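Local coordinates for DNA repair protein rad60 (Schizosaccharomyces pombe, PDB 3GOE) that is required for recombinational repair of DNA double-strand breaks, this chain being its SUMO-like domain, and may work with the Smc5-Smc6 complex, at residues 8-22 / 25-39. Residues are numbered along the deposited sequence; the frame is centred on the assembly and turned at random. Where two conformers were deposited one is given.
Sequences KLITLLLRSSKSEDL and SIPVDFTVKDLIKRY. With CA (calcium ion), chain B.
Tyr39 reaches from helix 32-43 to the hairpin turn, and its hydroxyl is gripped there by two partners. OH donates to Glu20 O at 2.6 Å, meeting that carbonyl well off its axis (C=O...donor angle 139°) and tilted from its plane. Ser19 OG lies in the plane of the ring, at its edge, also 2.6 Å from Tyr39 OH, and is itself hydrogen-bonded to Ser16 OG. A chi1 of 171° swings the Tyr39 ring away from its own backbone N and out toward the turn, along the face of the hairpin that carries Leu14 and Leu22 and antiparallel to both of their side chains. Leu14 CD2 comes obliquely to the ring, 3.8 Å from Tyr39 CD1, whereas Leu22 CB sits at the edge, near the ring plane.

The same turn holds the calcium ion. Ser16 O, Ser19 O and Asp21 OD1 bind it together with two waters, and Asp21 OD1 takes a further bond from Ser16 N, which arrives from above the carboxylate plane. Tyr39 thus ties the helix to the metal-binding turn: to Ser19, whose O binds the calcium, and to Glu20, between ligands Ser19 and Asp21.

Back along strand 9-16 from the turn, Leu12 CD1 meets Leu35 CD2 at 3.8 Å, the side chains crossing at a slant between strand and helix. At the far end the strands pair antiparallel: Ile10 and Ile26 exchange both backbone bonds, and just past the strand Val28 N bonds to Lys8 O. Ile10 CG2 touches Val28 CG1 at 3.7 Å, their side chains roughly perpendicular, while Leu9 CD2 lies against Pro27 CD. Thr31 and Asp34 then close a capping box where the helix starts. A β-hairpin packed against the helix that follows it, within a mixed sheet of order 2-1-5-3-4, is the hallmark of the ubiquitin-like β-grasp fold shared with SUMO.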
ATOM      1  N   LYS A   8     -11.817   9.502   0.647  1.00  9.13           N
ATOM      2  CA  LYS A   8     -10.800   8.964   1.520  1.00  9.94           C
ATOM      3  C   LYS A   8      -9.969   7.901   0.887  1.00  9.85           C
ATOM      4  O   LYS A   8      -8.833   7.715   1.403  1.00 13.51           O
ATOM      5  CB  LYS A   8     -11.459   8.384   2.828  1.00 12.14           C
ATOM      6  CG  LYS A   8     -12.325   9.368   3.611  1.00 13.90           C
ATOM      7  CD  LYS A   8     -11.611  10.642   3.987  1.00 15.25           C
ATOM      8  CE  LYS A   8     -12.393  11.443   5.053  1.00 18.00           C
ATOM      9  NZ  LYS A   8     -13.652  12.067   4.447  1.00 14.42           N
ATOM     10  N   LEU A   9     -10.480   7.151  -0.064  1.00  9.67           N
ATOM     11  CA  LEU A   9      -9.867   5.895  -0.525  1.00 10.33           C
ATOM     12  C   LEU A   9      -9.219   6.036  -1.883  1.00 11.40           C
ATOM     13  O   LEU A   9      -9.723   6.733  -2.776  1.00 14.23           O
ATOM     14  CB  LEU A   9     -10.905   4.750  -0.636  1.00 10.58           C
ATOM     15  CG  LEU A   9     -11.609   4.354   0.631  1.00 10.58           C
ATOM     16  CD1 LEU A   9     -12.474   3.147   0.343  1.00 11.36           C
ATOM     17  CD2 LEU A   9     -10.695   4.061   1.782  1.00 12.26           C
ATOM     18  N   ILE A  10      -8.129   5.293  -2.060  1.00 10.99           N
ATOM     19  CA  ILE A  10      -7.639   4.956  -3.408  1.00 11.81           C
ATOM     20  C   ILE A  10      -7.556   3.423  -3.497  1.00 11.54           C
ATOM     21  O   ILE A  10      -7.344   2.724  -2.507  1.00 13.24           O
ATOM     22  CB  ILE A  10      -6.296   5.612  -3.753  1.00 12.47           C
ATOM     23  CG1 ILE A  10      -5.136   5.187  -2.854  1.00 12.99           C
ATOM     24  CG2 ILE A  10      -6.467   7.167  -3.821  1.00 13.50           C
ATOM     25  CD1 ILE A  10      -3.803   5.753  -3.290  1.00 15.16           C
ATOM     26  N   THR A  11      -7.710   2.920  -4.720  1.00 11.57           N
ATOM     27  CA  THR A  11      -7.530   1.507  -4.997  1.00 11.65           C
ATOM     28  C   THR A  11      -6.084   1.277  -5.446  1.00 10.78           C
ATOM     29  O   THR A  11      -5.625   1.995  -6.338  1.00 12.40           O
ATOM     30  CB  THR A  11      -8.546   0.999  -6.028  1.00 13.47           C
ATOM     31  OG1 THR A  11      -9.850   1.287  -5.560  1.00 17.42           O
ATOM     32  CG2 THR A  11      -8.415  -0.512  -6.244  1.00 15.78           C
ATOM     33  N   LEU A  12      -5.424   0.286  -4.894  1.00 11.09           N
ATOM     34  CA  LEU A  12      -4.063  -0.092  -5.251  1.00 10.65           C
ATOM     35  C   LEU A  12      -4.010  -1.571  -5.533  1.00 10.65           C
ATOM     36  O   LEU A  12      -4.628  -2.371  -4.836  1.00 12.51           O
ATOM     37  CB  LEU A  12      -3.070   0.256  -4.137  1.00 11.44           C
ATOM     38  CG  LEU A  12      -2.890   1.715  -3.830  1.00 11.83           C
ATOM     39  CD1 LEU A  12      -2.054   1.876  -2.528  1.00 14.83           C
ATOM     40  CD2 LEU A  12      -2.289   2.536  -4.973  1.00 13.24           C
ATOM     41  N   LEU A  13      -3.203  -1.953  -6.525  1.00 10.36           N
ATOM     42  CA  LEU A  13      -2.882  -3.333  -6.783  1.00  9.90           C
ATOM     43  C   LEU A  13      -1.529  -3.644  -6.165  1.00  9.46           C
ATOM     44  O   LEU A  13      -0.526  -3.027  -6.508  1.00 11.22           O
ATOM     45  CB  LEU A  13      -2.857  -3.607  -8.266  1.00 11.64           C
ATOM     46  CG  LEU A  13      -2.376  -4.987  -8.692  1.00 13.19           C
ATOM     47  CD1 LEU A  13      -3.241  -6.075  -8.148  1.00 13.66           C
ATOM     48  CD2 LEU A  13      -2.311  -5.015 -10.206  1.00 16.96           C
ATOM     49  N   LEU A  14      -1.517  -4.586  -5.234  1.00  9.77           N
ATOM     50  CA  LEU A  14      -0.278  -5.071  -4.582  1.00  9.67           C
ATOM     51  C   LEU A  14       0.067  -6.432  -5.192  1.00  9.74           C
ATOM     52  O   LEU A  14      -0.632  -7.407  -4.987  1.00 11.90           O
ATOM     53  CB  LEU A  14      -0.436  -5.164  -3.080  1.00  9.60           C
ATOM     54  CG  LEU A  14      -0.151  -3.880  -2.305  1.00 11.82           C
ATOM     55  CD1 LEU A  14      -1.015  -2.727  -2.774  1.00 15.40           C
ATOM     56  CD2 LEU A  14      -0.220  -4.075  -0.824  1.00 11.95           C
ATOM     57  N   ARG A  15       1.135  -6.467  -5.949  1.00 10.90           N
ATOM     58  CA  ARG A  15       1.653  -7.655  -6.589  1.00 11.99           C
ATOM     59  C   ARG A  15       2.760  -8.245  -5.707  1.00 11.12           C
ATOM     60  O   ARG A  15       3.577  -7.503  -5.179  1.00 14.26           O
ATOM     61  CB  ARG A  15       2.255  -7.356  -7.966  1.00 14.85           C
ATOM     62  CG  ARG A  15       1.417  -6.701  -9.029  1.00 15.31           C
ATOM     63  CD  ARG A  15       2.181  -6.401 -10.335  1.00 17.42           C
ATOM     64  NE  ARG A  15       1.368  -5.840 -11.405  1.00 17.68           N
ATOM     65  CZ  ARG A  15       0.699  -6.532 -12.306  1.00 18.69           C
ATOM     66  NH1 ARG A  15       0.001  -5.924 -13.249  1.00 19.58           N
ATOM     67  NH2 ARG A  15       0.704  -7.902 -12.293  1.00 20.78           N
ATOM     68  N   SER A  16       2.800  -9.543  -5.578  1.00 11.35           N
ATOM     69  CA  SER A  16       3.802 -10.167  -4.754  1.00 12.11           C
ATOM     70  C   SER A  16       4.323 -11.442  -5.431  1.00 13.04           C
ATOM     71  O   SER A  16       3.477 -12.264  -5.834  1.00 13.84           O
ATOM     72  CB  SER A  16       3.232 -10.499  -3.397  1.00 13.72           C
ATOM     73  OG  SER A  16       4.295 -11.095  -2.644  1.00 16.14           O
ATOM     74  N   SER A  17       5.621 -11.604  -5.554  1.00 18.82           N
ATOM     75  CA  SER A  17       6.138 -12.799  -6.214  1.00 21.69           C
ATOM     76  C   SER A  17       6.074 -14.007  -5.303  1.00 24.01           C
ATOM     77  O   SER A  17       6.102 -15.158  -5.779  1.00 36.12           O
ATOM     78  CB  SER A  17       7.582 -12.474  -6.678  1.00 28.21           C
ATOM     79  OG  SER A  17       8.451 -12.524  -5.580  1.00 35.97           O
ATOM     80  N   LYS A  18       5.995 -13.824  -3.988  1.00 21.41           N
ATOM     81  CA  LYS A  18       5.963 -14.887  -3.024  1.00 23.60           C
ATOM     82  C   LYS A  18       4.655 -14.984  -2.262  1.00 27.17           C
ATOM     83  O   LYS A  18       4.539 -15.760  -1.323  1.00 30.86           O
ATOM     84  CB  LYS A  18       7.091 -14.709  -2.024  1.00 23.75           C
ATOM     85  CG  LYS A  18       8.518 -14.823  -2.504  1.00 31.46           C
ATOM     86  CD  LYS A  18       9.463 -14.805  -1.313  1.00 35.87           C
ATOM     87  CE  LYS A  18      10.906 -14.970  -1.688  1.00 45.47           C
ATOM     88  NZ  LYS A  18      11.804 -14.883  -0.485  1.00 65.94           N
ATOM     89  N   SER A  19       3.649 -14.192  -2.564  1.00 25.73           N
ATOM     90  CA  SER A  19       2.372 -14.289  -1.840  1.00 22.69           C
ATOM     91  C   SER A  19       1.255 -13.786  -2.783  1.00 21.16           C
ATOM     92  O   SER A  19       1.512 -13.399  -3.904  1.00 23.16           O
ATOM     93  CB  SER A  19       2.389 -13.548  -0.516  1.00 22.56           C
ATOM     94  OG  SER A  19       2.736 -12.167  -0.651  1.00 19.03           O
ATOM     95  N   GLU A  20       0.031 -13.874  -2.258  1.00 18.74           N
ATOM     96  CA  GLU A  20      -1.190 -13.603  -3.034  1.00 18.87           C
ATOM     97  C   GLU A  20      -1.235 -12.141  -3.418  1.00 16.57           C
ATOM     98  O   GLU A  20      -1.081 -11.260  -2.586  1.00 17.94           O
ATOM     99  CB  GLU A  20      -2.474 -13.945  -2.273  1.00 18.15           C
ATOM    100  CG  GLU A  20      -3.825 -13.685  -2.965  1.00 28.02           C
ATOM    101  CD  GLU A  20      -5.090 -13.895  -2.156  1.00 30.90           C
ATOM    102  OE1 GLU A  20      -5.005 -14.114  -0.912  1.00 34.71           O
ATOM    103  OE2 GLU A  20      -6.279 -13.908  -2.641  1.00 34.38           O
ATOM    104  N   ASP A  21      -1.445 -11.880  -4.687  1.00 13.91           N
ATOM    105  CA  ASP A  21      -1.629 -10.514  -5.119  1.00 12.98           C
ATOM    106  C   ASP A  21      -2.941 -10.054  -4.538  1.00 14.15           C
ATOM    107  O   ASP A  21      -3.783 -10.923  -4.235  1.00 20.07           O
ATOM    108  CB  ASP A  21      -1.648 -10.456  -6.644  1.00 12.44           C
ATOM    109  CG  ASP A  21      -0.360 -10.863  -7.303  1.00 11.87           C
ATOM    110  OD1 ASP A  21       0.648 -11.157  -6.642  1.00 12.47           O
ATOM    111  OD2 ASP A  21      -0.421 -10.885  -8.543  1.00 16.91           O
ATOM    112  N   LEU A  22      -3.098  -8.754  -4.350  1.00 13.16           N
ATOM    113  CA  LEU A  22      -4.307  -8.231  -3.743  1.00 13.22           C
ATOM    114  C   LEU A  22      -4.617  -6.831  -4.270  1.00 11.42           C
ATOM    115  O   LEU A  22      -3.759  -5.986  -4.229  1.00 10.60           O
ATOM    116  CB  LEU A  22      -4.115  -8.205  -2.233  1.00 14.41           C
ATOM    117  CG  LEU A  22      -5.328  -7.746  -1.426  1.00 17.43           C
ATOM    118  CD1 LEU A  22      -6.417  -8.788  -1.507  1.00 27.91           C
ATOM    119  CD2 LEU A  22      -4.995  -7.420   0.036  1.00 24.70           C
ATOM    120  N   SER A  25      -8.587  -1.182  -1.274  1.00 10.83           N
ATOM    121  CA  SER A  25      -9.045   0.202  -1.315  1.00 10.81           C
ATOM    122  C   SER A  25      -8.731   0.724   0.081  1.00 11.82           C
ATOM    123  O   SER A  25      -9.298   0.336   1.094  1.00 18.42           O
ATOM    124  CB  SER A  25     -10.493   0.272  -1.639  1.00 10.05           C
ATOM    125  OG  SER A  25     -11.289  -0.620  -0.887  1.00 11.57           O
ATOM    126  N   ILE A  26      -7.734   1.590   0.142  1.00 10.40           N
ATOM    127  CA  ILE A  26      -7.300   1.994   1.458  0.50 11.65           C
ATOM    128  C   ILE A  26      -7.296   3.531   1.607  1.00  9.65           C
ATOM    129  O   ILE A  26      -7.217   4.295   0.653  1.00  9.88           O
ATOM    130  CB  ILE A  26      -5.948   1.541   2.026  0.50 12.15           C
ATOM    131  CG1 ILE A  26      -4.815   2.147   1.206  0.50 16.46           C
ATOM    132  CG2 ILE A  26      -5.933   0.034   2.207  0.50 14.40           C
ATOM    133  CD1 ILE A  26      -3.584   2.289   2.097  0.50 25.27           C
ATOM    134  N   PRO A  27      -7.487   3.969   2.833  1.00  9.21           N
ATOM    135  CA  PRO A  27      -7.470   5.422   3.102  1.00  9.34           C
ATOM    136  C   PRO A  27      -6.116   6.035   2.854  1.00  8.76           C
ATOM    137  O   PRO A  27      -5.093   5.504   3.255  1.00 10.07           O
ATOM    138  CB  PRO A  27      -7.848   5.493   4.590  1.00 11.39           C
ATOM    139  CG  PRO A  27      -8.595   4.226   4.855  1.00 12.63           C
ATOM    140  CD  PRO A  27      -7.913   3.219   4.038  1.00 11.14           C
ATOM    141  N   VAL A  28      -6.128   7.204   2.228  1.00  9.30           N
ATOM    142  CA  VAL A  28      -4.861   7.871   1.932  1.00  9.91           C
ATOM    143  C   VAL A  28      -4.204   8.466   3.156  1.00  9.43           C
ATOM    144  O   VAL A  28      -3.029   8.794   3.135  1.00 10.81           O
ATOM    145  CB  VAL A  28      -5.069   8.952   0.843  1.00 12.15           C
ATOM    146  CG1 VAL A  28      -5.521   8.310  -0.462  1.00 14.74           C
ATOM    147  CG2 VAL A  28      -6.002  10.057   1.308  1.00 14.31           C
ATOM    148  N   ASP A  29      -4.892   8.527   4.297  1.00  9.83           N
ATOM    149  CA  ASP A  29      -4.267   8.887   5.548  1.00 11.33           C
ATOM    150  C   ASP A  29      -3.614   7.686   6.265  1.00 10.45           C
ATOM    151  O   ASP A  29      -2.929   7.913   7.276  1.00 13.07           O
ATOM    152  CB  ASP A  29      -5.229   9.690   6.425  1.00 16.31           C
ATOM    153  CG  ASP A  29      -6.269   8.891   7.118  1.00 20.45           C
ATOM    154  OD1 ASP A  29      -6.427   7.691   6.841  1.00 31.35           O
ATOM    155  OD2 ASP A  29      -6.953   9.531   7.996  1.00 29.51           O
ATOM    156  N   PHE A  30      -3.765   6.465   5.769  1.00 10.17           N
ATOM    157  CA  PHE A  30      -2.963   5.389   6.292  1.00  9.85           C
ATOM    158  C   PHE A  30      -1.500   5.642   5.948  1.00  8.09           C
ATOM    159  O   PHE A  30      -1.214   6.171   4.889  1.00  9.75           O
ATOM    160  CB  PHE A  30      -3.399   4.040   5.683  1.00 11.65           C
ATOM    161  CG  PHE A  30      -4.573   3.310   6.251  1.00 14.38           C
ATOM    162  CD1 PHE A  30      -5.457   3.975   7.078  1.00 16.92           C
ATOM    163  CD2 PHE A  30      -4.775   1.970   5.952  1.00 19.07           C
ATOM    164  CE1 PHE A  30      -6.608   3.292   7.586  1.00 21.93           C
ATOM    165  CE2 PHE A  30      -5.898   1.291   6.407  1.00 23.11           C
ATOM    166  CZ  PHE A  30      -6.755   1.985   7.238  1.00 24.90           C
ATOM    167  N   THR A  31      -0.619   5.143   6.779  1.00  7.49           N
ATOM    168  CA  THR A  31       0.765   5.057   6.382  1.00  7.51           C
ATOM    169  C   THR A  31       1.019   3.862   5.466  1.00  6.96           C
ATOM    170  O   THR A  31       0.218   2.956   5.325  1.00  7.40           O
ATOM    171  CB  THR A  31       1.700   4.980   7.620  1.00  7.72           C
ATOM    172  OG1 THR A  31       1.362   3.843   8.327  1.00  8.31           O
ATOM    173  CG2 THR A  31       1.620   6.222   8.441  1.00  8.80           C
ATOM    174  N   VAL A  32       2.183   3.883   4.829  1.00  7.39           N
ATOM    175  CA  VAL A  32       2.652   2.740   4.074  1.00  7.32           C
ATOM    176  C   VAL A  32       2.727   1.511   4.975  1.00  7.10           C
ATOM    177  O   VAL A  32       2.331   0.421   4.563  1.00  7.57           O
ATOM    178  CB  VAL A  32       4.006   3.092   3.404  1.00  8.26           C
ATOM    179  CG1 VAL A  32       4.710   1.870   2.890  1.00  9.03           C
ATOM    180  CG2 VAL A  32       3.738   4.150   2.334  1.00  9.90           C
ATOM    181  N   LYS A  33       3.189   1.672   6.216  1.00  7.36           N
ATOM    182  CA  LYS A  33       3.205   0.536   7.141  1.00  7.36           C
ATOM    183  C   LYS A  33       1.792   0.021   7.378  1.00  6.95           C
ATOM    184  O   LYS A  33       1.571  -1.196   7.414  1.00  7.52           O
ATOM    185  CB  LYS A  33       3.873   0.940   8.468  1.00  8.55           C
ATOM    186  CG  LYS A  33       4.065  -0.255   9.385  1.00 11.42           C
ATOM    187  CD  LYS A  33       4.724   0.144  10.657  1.00 18.12           C
ATOM    188  CE  LYS A  33       6.202   0.176  10.679  1.00 35.31           C
ATOM    189  NZ  LYS A  33       6.489   0.139  12.176  1.00 47.69           N
ATOM    190  N   ASP A  34       0.820   0.890   7.552  1.00  7.20           N
ATOM    191  CA  ASP A  34      -0.563   0.515   7.728  1.00  7.17           C
ATOM    192  C   ASP A  34      -1.026  -0.308   6.511  1.00  6.93           C
ATOM    193  O   ASP A  34      -1.727  -1.312   6.643  1.00  7.45           O
ATOM    194  CB  ASP A  34      -1.454   1.728   7.875  1.00  7.78           C
ATOM    195  CG  ASP A  34      -1.370   2.513   9.147  1.00  9.06           C
ATOM    196  OD1 ASP A  34      -1.082   1.911  10.214  1.00 11.01           O
ATOM    197  OD2 ASP A  34      -1.672   3.723   9.102  1.00 11.11           O
ATOM    198  N   LEU A  35      -0.696   0.165   5.296  1.00  7.09           N
ATOM    199  CA  LEU A  35      -1.043  -0.545   4.073  1.00  6.73           C
ATOM    200  C   LEU A  35      -0.471  -1.962   4.093  1.00  6.97           C
ATOM    201  O   LEU A  35      -1.159  -2.922   3.731  1.00  7.46           O
ATOM    202  CB  LEU A  35      -0.545   0.267   2.875  1.00  7.44           C
ATOM    203  CG  LEU A  35      -0.654  -0.390   1.497  1.00  8.47           C
ATOM    204  CD1 LEU A  35      -2.072  -0.861   1.171  1.00  9.70           C
ATOM    205  CD2 LEU A  35      -0.116   0.575   0.446  1.00 10.57           C
ATOM    206  N   ILE A  36       0.795  -2.092   4.521  1.00  7.04           N
ATOM    207  CA  ILE A  36       1.384  -3.413   4.635  1.00  6.95           C
ATOM    208  C   ILE A  36       0.685  -4.272   5.638  1.00  6.91           C
ATOM    209  O   ILE A  36       0.395  -5.459   5.409  1.00  7.32           O
ATOM    210  CB  ILE A  36       2.919  -3.317   4.917  1.00  7.40           C
ATOM    211  CG1 ILE A  36       3.644  -2.584   3.808  1.00  8.01           C
ATOM    212  CG2 ILE A  36       3.488  -4.701   5.110  1.00  9.01           C
ATOM    213  CD1 ILE A  36       5.079  -2.208   4.167  1.00  9.55           C
ATOM    214  N   LYS A  37       0.371  -3.723   6.826  1.00  6.79           N
ATOM    215  CA  LYS A  37      -0.342  -4.462   7.847  1.00  7.14           C
ATOM    216  C   LYS A  37      -1.692  -4.964   7.316  1.00  6.83           C
ATOM    217  O   LYS A  37      -2.106  -6.084   7.620  1.00  7.91           O
ATOM    218  CB  LYS A  37      -0.570  -3.636   9.108  1.00  8.34           C
ATOM    219  CG  LYS A  37       0.673  -3.392   9.921  1.00  9.71           C
ATOM    220  CD  LYS A  37       0.359  -2.527  11.153  1.00 14.14           C
ATOM    221  CE  LYS A  37       1.514  -2.391  12.096  1.00 18.50           C
ATOM    222  NZ  LYS A  37       1.099  -1.556  13.236  1.00 35.63           N
ATOM    223  N   ARG A  38      -2.403  -4.118   6.596  1.00  6.88           N
ATOM    224  CA  ARG A  38      -3.712  -4.483   6.043  1.00  7.27           C
ATOM    225  C   ARG A  38      -3.556  -5.550   4.962  1.00  6.96           C
ATOM    226  O   ARG A  38      -4.329  -6.507   4.921  1.00  7.86           O
ATOM    227  CB  ARG A  38      -4.409  -3.223   5.534  1.00  8.05           C
ATOM    228  CG  ARG A  38      -5.768  -3.518   4.915  1.00  9.43           C
ATOM    229  CD  ARG A  38      -6.794  -4.106   5.845  1.00 10.81           C
ATOM    230  NE  ARG A  38      -7.132  -3.290   6.999  1.00 10.86           N
ATOM    231  CZ  ARG A  38      -7.995  -2.279   6.993  1.00 11.36           C
ATOM    232  NH1 ARG A  38      -8.597  -1.892   5.899  1.00 13.77           N
ATOM    233  NH2 ARG A  38      -8.264  -1.597   8.131  1.00 11.97           N
ATOM    234  N   TYR A  39      -2.577  -5.402   4.080  1.00  6.95           N
ATOM    235  CA  TYR A  39      -2.278  -6.451   3.121  1.00  7.10           C
ATOM    236  C   TYR A  39      -2.090  -7.798   3.836  1.00  7.07           C
ATOM    237  O   TYR A  39      -2.644  -8.824   3.446  1.00  7.88           O
ATOM    238  CB  TYR A  39      -1.025  -6.074   2.296  1.00  7.74           C
ATOM    239  CG  TYR A  39      -0.564  -7.229   1.449  1.00  8.24           C
ATOM    240  CD1 TYR A  39      -1.193  -7.542   0.244  1.00 10.42           C
ATOM    241  CD2 TYR A  39       0.504  -8.009   1.848  1.00  9.23           C
ATOM    242  CE1 TYR A  39      -0.758  -8.619  -0.525  1.00 11.37           C
ATOM    243  CE2 TYR A  39       0.890  -9.090   1.081  1.00 10.85           C
ATOM    244  CZ  TYR A  39       0.275  -9.396  -0.100  1.00 11.13           C
ATOM    245  OH  TYR A  39       0.685 -10.502  -0.816  1.00 14.72           O
TER
HETATM  246 CA    CA B  82       1.561 -13.295  -6.553  1.00 18.59          CA
HETATM  247  O   HOH W   1      -8.039   8.953   4.149  1.00 17.63           O
HETATM  248  O   HOH W   2       2.125 -15.319  -6.051  1.00 31.27           O
HETATM  249  O   HOH W   3       2.281 -12.833  -8.108  1.00 19.26           O